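Local atomic coordinates of putative diflavin flavoprotein A 5 (Nostoc sp. PCC 7120, PDB entry 4FEK), a protein that probably transfers electrons from NADH to oxygen, reducing it to water; this chain is its N-terminal section, of the zinc metallo-hydrolase group 3 family. Residues 50-55 with 80-85; 178-183 with 194-199. All coordinates share one frame; numbering follows the deposited sequence.

Contact 1. Residues 50-55 with 80-85; sequences GDKTAI and LDYVIL
Lys52 lays its aliphatic chain across Asp81 and on to the Tyr82 ring at the entry to a pair of parallel strands. Its CB meets Asp81 OD2 at 3.4 Å, and CG stays beside the same carboxylate, the two side chains crossing at about a right angle. CD then reaches the phenol, 3.7 Å from both Tyr82 CE2 and Tyr82 OH, whereas CE approaches the OH alone. A bend at the last torsion takes the amine away, leaving Lys52 NZ 5.8 Å from Asp81 OD1, too far for a salt bridge. The carboxylate is used instead on the backbone: Thr53 N gives OD2 a short, straight bond (2.7 Å, 166°), met on the anti side. Because Asp81 departs from extended geometry (psi -45°), its own N and that of Tyr82 both converge on Thr53 O. Regular parallel bonding follows, Ile55 N to Tyr82 O and Ile84 N to Ile55 O, the latter 2.8 Å long. On one face Ala54 CB lies beside Tyr82 CB and meets Ile84 CD1. On the opposite face, Ile55 CG1 and CD1 run alongside Val83 CG2, while Ile55 CG2 meets Leu80 CD1 at 3.8 Å; Leu99 of helix 93-102 also packs on Ile55. The two strands are the parallel pair of the beta-alpha-beta unit 53-56, 61-74, 80-84, within a mixed sheet of the metallo-beta-lactamase fold.

Contact 2. Residues 178-183 with 194-199; sequences AHICGD and KEDQRY
Ile180 CD1 sits over one face of the Asp196 carboxylate, 3.6 Å from OD1 and 3.9 Å from CG, the two side chains crossing at about a right angle. With CG1 anti to the backbone N (chi1 178°), the isoleucine extends far enough to place its terminal methyl there. At the other oxygen, OD2 is gripped by a water and by a salt bridge from Arg39, which also pairs with Glu195. The second flat group, the His179 imidazole, packs against the rings of Tyr35, His231 and Tyr200 of the same helix, each with planes at about 45°, and ND1 bonds to Thr41 OG1. Toward residues 194-199 His179 offers its backbone. One water accepts from His179 N at 2.8 Å and donates to Asp196 O at 2.9 Å; a second donates to both His179 O (2.6 Å) and Asp196 OD2 (2.7 Å). His179 is the centre of an inverse gamma turn, and its N and O each take one of the two waters. Ala178 CB adds a direct contact, pointing at the helix and touching the Asp196-Gln197 peptide and Gln197 CG, each at 4.0 Å. The polar link between residues 178-183 and 194-199 runs through two waters, and the combination of Arg39 and a donated water hydrogen probably favours an ionised Asp196, even with a methyl lying over its face.

How the contacts relate
Contact 1 and contact 2 lie on opposite sides of the chain's centre, with about 29 Å between their centres and about 16 Å between nearest atoms, so neither touches the other. Contact 1 belongs to the seven-stranded sheet, and its Ile84 packs on Leu146 and Phe148 of strand 145-150, in the second sheet. Contact 2 falls between strands 169-173 and 226-229 of that second sheet in the chain. Contact 1 thus lies within the first sheet, whereas contact 2 lies outside both sheets and is tied to the end of the second by the backbone bond of Ala178 to His231, just beyond strand 226-229.

Contact 1. Residues 50-55 with 80-85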
ATOM      1  N   GLY A  50       6.307  16.564   4.516  1.00 27.86           N
ATOM      2  CA  GLY A  50       7.170  17.578   3.945  1.00 33.64           C
ATOM      3  C   GLY A  50       6.610  18.913   4.396  1.00 32.37           C
ATOM      4  O   GLY A  50       6.131  19.046   5.525  1.00 32.63           O
ATOM      5  N   ASP A  51       6.657  19.892   3.506  1.00 27.86           N
ATOM      6  CA  ASP A  51       5.854  21.093   3.642  1.00 29.58           C
ATOM      7  C   ASP A  51       4.371  20.730   3.735  1.00 36.06           C
ATOM      8  O   ASP A  51       3.620  21.329   4.515  1.00 36.05           O
ATOM      9  CB  ASP A  51       6.091  21.992   2.434  1.00 32.06           C
ATOM     10  CG  ASP A  51       7.446  22.697   2.493  1.00 35.36           C
ATOM     11  OD1 ASP A  51       7.960  22.900   3.615  1.00 35.44           O
ATOM     12  OD2 ASP A  51       7.990  23.044   1.425  1.00 36.62           O
ATOM     13  N   LYS A  52       3.953  19.755   2.926  1.00 31.03           N
ATOM     14  CA  LYS A  52       2.596  19.209   2.997  1.00 25.84           C
ATOM     15  C   LYS A  52       2.654  17.788   3.546  1.00 25.83           C
ATOM     16  O   LYS A  52       3.684  17.125   3.439  1.00 23.72           O
ATOM     17  CB  LYS A  52       1.934  19.203   1.609  1.00 29.21           C
ATOM     18  CG  LYS A  52       1.606  20.605   1.063  1.00 33.38           C
ATOM     19  CD  LYS A  52       0.724  20.490  -0.180  1.00 36.54           C
ATOM     20  CE  LYS A  52       0.424  21.847  -0.793  1.00 46.35           C
ATOM     21  NZ  LYS A  52       1.611  22.743  -0.689  1.00 49.03           N
ATOM     22  N   THR A  53       1.558  17.323   4.145  1.00 25.76           N
ATOM     23  CA  THR A  53       1.530  15.973   4.708  1.00 21.23           C
ATOM     24  C   THR A  53       0.611  15.030   3.914  1.00 21.39           C
ATOM     25  O   THR A  53      -0.515  15.379   3.567  1.00 24.21           O
ATOM     26  CB  THR A  53       1.155  15.986   6.224  1.00 26.71           C
ATOM     27  OG1 THR A  53       2.198  16.631   6.963  1.00 26.93           O
ATOM     28  CG2 THR A  53       1.026  14.578   6.758  1.00 22.39           C
ATOM     29  N   ALA A  54       1.117  13.843   3.602  1.00 20.25           N
ATOM     30  CA  ALA A  54       0.313  12.816   2.950  1.00 14.72           C
ATOM     31  C   ALA A  54       0.323  11.519   3.735  1.00 12.66           C
ATOM     32  O   ALA A  54       1.341  11.115   4.311  1.00 14.07           O
ATOM     33  CB  ALA A  54       0.821  12.557   1.505  1.00 22.10           C
ATOM     34  N   ILE A  55      -0.827  10.862   3.761  1.00 12.10           N
ATOM     35  CA  ILE A  55      -0.887   9.504   4.251  1.00 14.07           C
ATOM     36  C   ILE A  55      -1.093   8.558   3.069  1.00 15.22           C
ATOM     37  O   ILE A  55      -1.743   8.891   2.077  1.00 16.47           O
ATOM     38  CB  ILE A  55      -1.957   9.298   5.345  1.00 18.62           C
ATOM     39  CG1 ILE A  55      -3.353   9.569   4.828  1.00 24.17           C
ATOM     40  CG2 ILE A  55      -1.694  10.239   6.547  1.00 18.62           C
ATOM     41  CD1 ILE A  55      -4.400   9.514   5.970  1.00 30.94           C
ATOM     42  N   LEU A  80      -3.387  17.579   7.609  1.00 29.71           N
ATOM     43  CA  LEU A  80      -3.338  16.524   6.618  1.00 26.26           C
ATOM     44  C   LEU A  80      -3.794  17.078   5.268  1.00 25.45           C
ATOM     45  O   LEU A  80      -4.829  17.741   5.180  1.00 26.21           O
ATOM     46  CB  LEU A  80      -4.230  15.371   7.079  1.00 25.66           C
ATOM     47  CG  LEU A  80      -4.407  14.162   6.179  1.00 29.21           C
ATOM     48  CD1 LEU A  80      -3.051  13.633   5.697  1.00 31.51           C
ATOM     49  CD2 LEU A  80      -5.183  13.097   6.954  1.00 26.26           C
ATOM     50  N   ASP A  81      -3.021  16.811   4.214  1.00 22.97           N
ATOM     51  CA  ASP A  81      -3.318  17.359   2.884  1.00 23.43           C
ATOM     52  C   ASP A  81      -3.844  16.298   1.910  1.00 24.42           C
ATOM     53  O   ASP A  81      -4.823  16.525   1.172  1.00 25.59           O
ATOM     54  CB  ASP A  81      -2.056  17.994   2.283  1.00 26.88           C
ATOM     55  CG  ASP A  81      -1.518  19.151   3.126  1.00 35.88           C
ATOM     56  OD1 ASP A  81      -2.059  20.263   2.998  1.00 39.84           O
ATOM     57  OD2 ASP A  81      -0.564  18.946   3.912  1.00 36.04           O
ATOM     58  N   TYR A  82      -3.181  15.147   1.909  1.00 16.16           N
ATOM     59  CA  TYR A  82      -3.448  14.114   0.921  1.00 19.54           C
ATOM     60  C   TYR A  82      -3.591  12.743   1.558  1.00 16.87           C
ATOM     61  O   TYR A  82      -2.906  12.403   2.534  1.00 20.08           O
ATOM     62  CB  TYR A  82      -2.339  14.061  -0.151  1.00 19.98           C
ATOM     63  CG  TYR A  82      -2.113  15.369  -0.867  1.00 23.27           C
ATOM     64  CD1 TYR A  82      -3.031  15.849  -1.787  1.00 23.66           C
ATOM     65  CD2 TYR A  82      -0.981  16.121  -0.619  1.00 27.25           C
ATOM     66  CE1 TYR A  82      -2.823  17.063  -2.443  1.00 28.45           C
ATOM     67  CE2 TYR A  82      -0.766  17.325  -1.260  1.00 29.14           C
ATOM     68  CZ  TYR A  82      -1.682  17.786  -2.169  1.00 30.49           C
ATOM     69  OH  TYR A  82      -1.452  18.988  -2.792  1.00 31.13           O
ATOM     70  N   VAL A  83      -4.511  11.972   0.988  1.00 12.16           N
ATOM     71  CA  VAL A  83      -4.671  10.552   1.289  1.00 10.13           C
ATOM     72  C   VAL A  83      -4.452   9.840  -0.063  1.00 14.75           C
ATOM     73  O   VAL A  83      -5.254   9.996  -0.992  1.00 19.52           O
ATOM     74  CB  VAL A  83      -6.085  10.241   1.842  1.00 12.34           C
ATOM     75  CG1 VAL A  83      -6.258   8.753   2.056  1.00 11.81           C
ATOM     76  CG2 VAL A  83      -6.315  11.005   3.177  1.00 18.70           C
ATOM     77  N   ILE A  84      -3.359   9.092  -0.174  1.00 13.35           N
ATOM     78  CA  ILE A  84      -3.035   8.394  -1.427  1.00 15.34           C
ATOM     79  C   ILE A  84      -3.462   6.921  -1.360  1.00 18.11           C
ATOM     80  O   ILE A  84      -3.175   6.224  -0.381  1.00 18.50           O
ATOM     81  CB  ILE A  84      -1.553   8.505  -1.742  1.00 14.18           C
ATOM     82  CG1 ILE A  84      -1.183   9.989  -1.928  1.00 21.53           C
ATOM     83  CG2 ILE A  84      -1.185   7.644  -2.983  1.00 18.32           C
ATOM     84  CD1 ILE A  84       0.284  10.290  -1.784  1.00 20.84           C
ATOM     85  N   LEU A  85      -4.151   6.466  -2.402  1.00 18.40           N
ATOM     86  CA  LEU A  85      -4.702   5.112  -2.448  1.00 17.65           C
ATOM     87  C   LEU A  85      -3.942   4.243  -3.433  1.00 18.73           C
ATOM     88  O   LEU A  85      -3.838   4.582  -4.622  1.00 18.20           O
ATOM     89  CB  LEU A  85      -6.159   5.168  -2.884  1.00 17.83           C
ATOM     90  CG  LEU A  85      -7.081   6.053  -2.052  1.00 25.70           C
ATOM     91  CD1 LEU A  85      -8.503   5.822  -2.496  1.00 26.68           C
ATOM     92  CD2 LEU A  85      -6.896   5.706  -0.587  1.00 24.61           C
TER

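Contact 2. Residues 178-183 with 194-199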
ATOM      1  N   ALA A 178       3.386  -9.943   2.290  1.00 16.36           N
ATOM      2  CA  ALA A 178       3.260 -11.274   2.893  1.00 16.68           C
ATOM      3  C   ALA A 178       2.294 -11.209   4.050  1.00 16.74           C
ATOM      4  O   ALA A 178       2.314 -10.244   4.809  1.00 17.18           O
ATOM      5  CB  ALA A 178       4.626 -11.793   3.368  1.00 16.77           C
ATOM      6  N   HIS A 179       1.426 -12.209   4.175  1.00 15.39           N
ATOM      7  CA  HIS A 179       0.501 -12.243   5.310  1.00 16.86           C
ATOM      8  C   HIS A 179       1.125 -12.912   6.518  1.00 22.61           C
ATOM      9  O   HIS A 179       0.946 -14.103   6.760  1.00 18.02           O
ATOM     10  CB  HIS A 179      -0.854 -12.850   4.924  1.00 19.49           C
ATOM     11  CG  HIS A 179      -1.709 -11.909   4.133  1.00 16.89           C
ATOM     12  ND1 HIS A 179      -2.136 -10.693   4.641  1.00 19.63           N
ATOM     13  CD2 HIS A 179      -2.164 -11.963   2.859  1.00 16.60           C
ATOM     14  CE1 HIS A 179      -2.852 -10.063   3.725  1.00 18.65           C
ATOM     15  NE2 HIS A 179      -2.866 -10.804   2.626  1.00 20.36           N
ATOM     16  N   ILE A 180       1.858 -12.105   7.279  1.00 19.04           N
ATOM     17  CA  ILE A 180       2.528 -12.593   8.469  1.00 23.01           C
ATOM     18  C   ILE A 180       2.693 -11.435   9.449  1.00 21.69           C
ATOM     19  O   ILE A 180       3.112 -10.338   9.074  1.00 24.57           O
ATOM     20  CB  ILE A 180       3.880 -13.241   8.129  1.00 23.49           C
ATOM     21  CG1 ILE A 180       4.598 -13.699   9.395  1.00 28.62           C
ATOM     22  CG2 ILE A 180       4.759 -12.278   7.328  1.00 24.09           C
ATOM     23  CD1 ILE A 180       5.730 -14.675   9.133  1.00 32.47           C
ATOM     24  N   CYS A 181       2.320 -11.691  10.698  1.00 22.61           N
ATOM     25  CA  CYS A 181       2.437 -10.698  11.766  1.00 23.74           C
ATOM     26  C   CYS A 181       3.588 -11.069  12.695  1.00 30.27           C
ATOM     27  O   CYS A 181       3.660 -12.200  13.183  1.00 37.29           O
ATOM     28  CB  CYS A 181       1.133 -10.641  12.570  1.00 23.48           C
ATOM     29  SG  CYS A 181       1.192  -9.428  13.931  1.00 28.44           S
ATOM     30  N   GLY A 182       4.481 -10.118  12.937  1.00 34.94           N
ATOM     31  CA  GLY A 182       5.617 -10.325  13.815  1.00 36.84           C
ATOM     32  C   GLY A 182       6.099  -8.997  14.376  1.00 29.65           C
ATOM     33  O   GLY A 182       5.546  -7.950  14.054  1.00 28.91           O
ATOM     34  N   ASP A 183       7.129  -9.028  15.216  1.00 25.28           N
ATOM     35  CA  ASP A 183       7.656  -7.781  15.780  1.00 26.25           C
ATOM     36  C   ASP A 183       8.577  -7.044  14.804  1.00 24.44           C
ATOM     37  O   ASP A 183       8.679  -5.814  14.848  1.00 26.07           O
ATOM     38  CB  ASP A 183       8.375  -8.028  17.110  1.00 33.30           C
ATOM     39  CG  ASP A 183       7.429  -8.484  18.221  1.00 41.47           C
ATOM     40  OD1 ASP A 183       6.196  -8.326  18.092  1.00 38.18           O
ATOM     41  OD2 ASP A 183       7.929  -8.992  19.242  1.00 48.14           O
ATOM     42  N   LYS A 194      10.498 -16.189   3.346  1.00 37.52           N
ATOM     43  CA  LYS A 194      10.450 -16.437   1.910  1.00 34.44           C
ATOM     44  C   LYS A 194       9.229 -17.265   1.573  1.00 29.03           C
ATOM     45  O   LYS A 194       8.609 -17.050   0.544  1.00 25.90           O
ATOM     46  CB  LYS A 194      11.685 -17.214   1.445  1.00 40.58           C
ATOM     47  CG  LYS A 194      13.025 -16.551   1.735  1.00 48.11           C
ATOM     48  CD  LYS A 194      14.171 -17.407   1.197  1.00 52.30           C
ATOM     49  CE  LYS A 194      15.523 -16.747   1.444  1.00 56.68           C
ATOM     50  NZ  LYS A 194      16.657 -17.583   0.945  1.00 61.39           N
ATOM     51  N   GLU A 195       8.922 -18.243   2.426  1.00 27.66           N
ATOM     52  CA  GLU A 195       7.754 -19.098   2.236  1.00 27.39           C
ATOM     53  C   GLU A 195       6.462 -18.281   2.255  1.00 25.67           C
ATOM     54  O   GLU A 195       5.525 -18.541   1.491  1.00 23.04           O
ATOM     55  CB  GLU A 195       7.689 -20.174   3.322  1.00 41.95           C
ATOM     56  CG  GLU A 195       6.506 -21.113   3.175  1.00 45.08           C
ATOM     57  CD  GLU A 195       6.220 -21.910   4.438  1.00 56.84           C
ATOM     58  OE1 GLU A 195       6.773 -21.573   5.510  1.00 60.20           O
ATOM     59  OE2 GLU A 195       5.437 -22.878   4.355  1.00 59.68           O
ATOM     60  N   ASP A 196       6.420 -17.277   3.123  1.00 25.35           N
ATOM     61  CA  ASP A 196       5.232 -16.444   3.208  1.00 22.90           C
ATOM     62  C   ASP A 196       5.103 -15.532   1.980  1.00 20.26           C
ATOM     63  O   ASP A 196       4.008 -15.351   1.449  1.00 16.79           O
ATOM     64  CB  ASP A 196       5.207 -15.670   4.537  1.00 22.39           C
ATOM     65  CG  ASP A 196       5.158 -16.605   5.744  1.00 28.26           C
ATOM     66  OD1 ASP A 196       6.221 -16.905   6.330  1.00 29.23           O
ATOM     67  OD2 ASP A 196       4.056 -17.099   6.062  1.00 31.77           O
ATOM     68  N   GLN A 197       6.215 -14.977   1.511  1.00 19.70           N
ATOM     69  CA  GLN A 197       6.178 -14.135   0.308  1.00 19.04           C
ATOM     70  C   GLN A 197       5.788 -14.950  -0.928  1.00 16.73           C
ATOM     71  O   GLN A 197       5.051 -14.475  -1.793  1.00 15.71           O
ATOM     72  CB  GLN A 197       7.538 -13.478   0.068  1.00 25.32           C
ATOM     73  CG  GLN A 197       7.894 -12.358   1.067  1.00 25.71           C
ATOM     74  CD  GLN A 197       9.381 -12.034   1.042  1.00 21.57           C
ATOM     75  OE1 GLN A 197      10.203 -12.893   0.713  1.00 30.06           O
ATOM     76  NE2 GLN A 197       9.725 -10.785   1.332  1.00 26.67           N
ATOM     77  N   ARG A 198       6.277 -16.182  -1.007  1.00 19.02           N
ATOM     78  CA  ARG A 198       5.925 -17.048  -2.129  1.00 19.29           C
ATOM     79  C   ARG A 198       4.449 -17.445  -2.109  1.00 18.43           C
ATOM     80  O   ARG A 198       3.766 -17.445  -3.149  1.00 16.97           O
ATOM     81  CB  ARG A 198       6.801 -18.299  -2.109  1.00 22.30           C
ATOM     82  CG  ARG A 198       6.682 -19.167  -3.340  1.00 27.25           C
ATOM     83  CD  ARG A 198       7.686 -20.335  -3.233  1.00 38.67           C
ATOM     84  NE  ARG A 198       8.031 -20.897  -4.536  1.00 53.12           N
ATOM     85  CZ  ARG A 198       9.277 -21.146  -4.942  1.00 64.57           C
ATOM     86  NH1 ARG A 198      10.311 -20.880  -4.150  1.00 67.89           N
ATOM     87  NH2 ARG A 198       9.493 -21.660  -6.144  1.00 67.99           N
ATOM     88  N   TYR A 199       3.952 -17.795  -0.925  1.00 19.56           N
ATOM     89  CA  TYR A 199       2.552 -18.161  -0.773  1.00 17.92           C
ATOM     90  C   TYR A 199       1.653 -16.978  -1.140  1.00 19.29           C
ATOM     91  O   TYR A 199       0.603 -17.135  -1.766  1.00 15.45           O
ATOM     92  CB  TYR A 199       2.285 -18.629   0.669  1.00 23.07           C
ATOM     93  CG  TYR A 199       0.872 -19.118   0.868  1.00 25.09           C
ATOM     94  CD1 TYR A 199       0.433 -20.285   0.244  1.00 27.96           C
ATOM     95  CD2 TYR A 199      -0.036 -18.405   1.661  1.00 23.81           C
ATOM     96  CE1 TYR A 199      -0.859 -20.741   0.407  1.00 29.05           C
ATOM     97  CE2 TYR A 199      -1.340 -18.852   1.833  1.00 26.87           C
ATOM     98  CZ  TYR A 199      -1.747 -20.027   1.199  1.00 29.53           C
ATOM     99  OH  TYR A 199      -3.036 -20.490   1.341  1.00 26.73           O
TER
HETATM  100  O   HOH W   1       1.635 -14.797   3.016  1.00 15.65           O
HETATM  101  O   HOH W   2       1.667 -16.103   5.250  1.00 21.07           O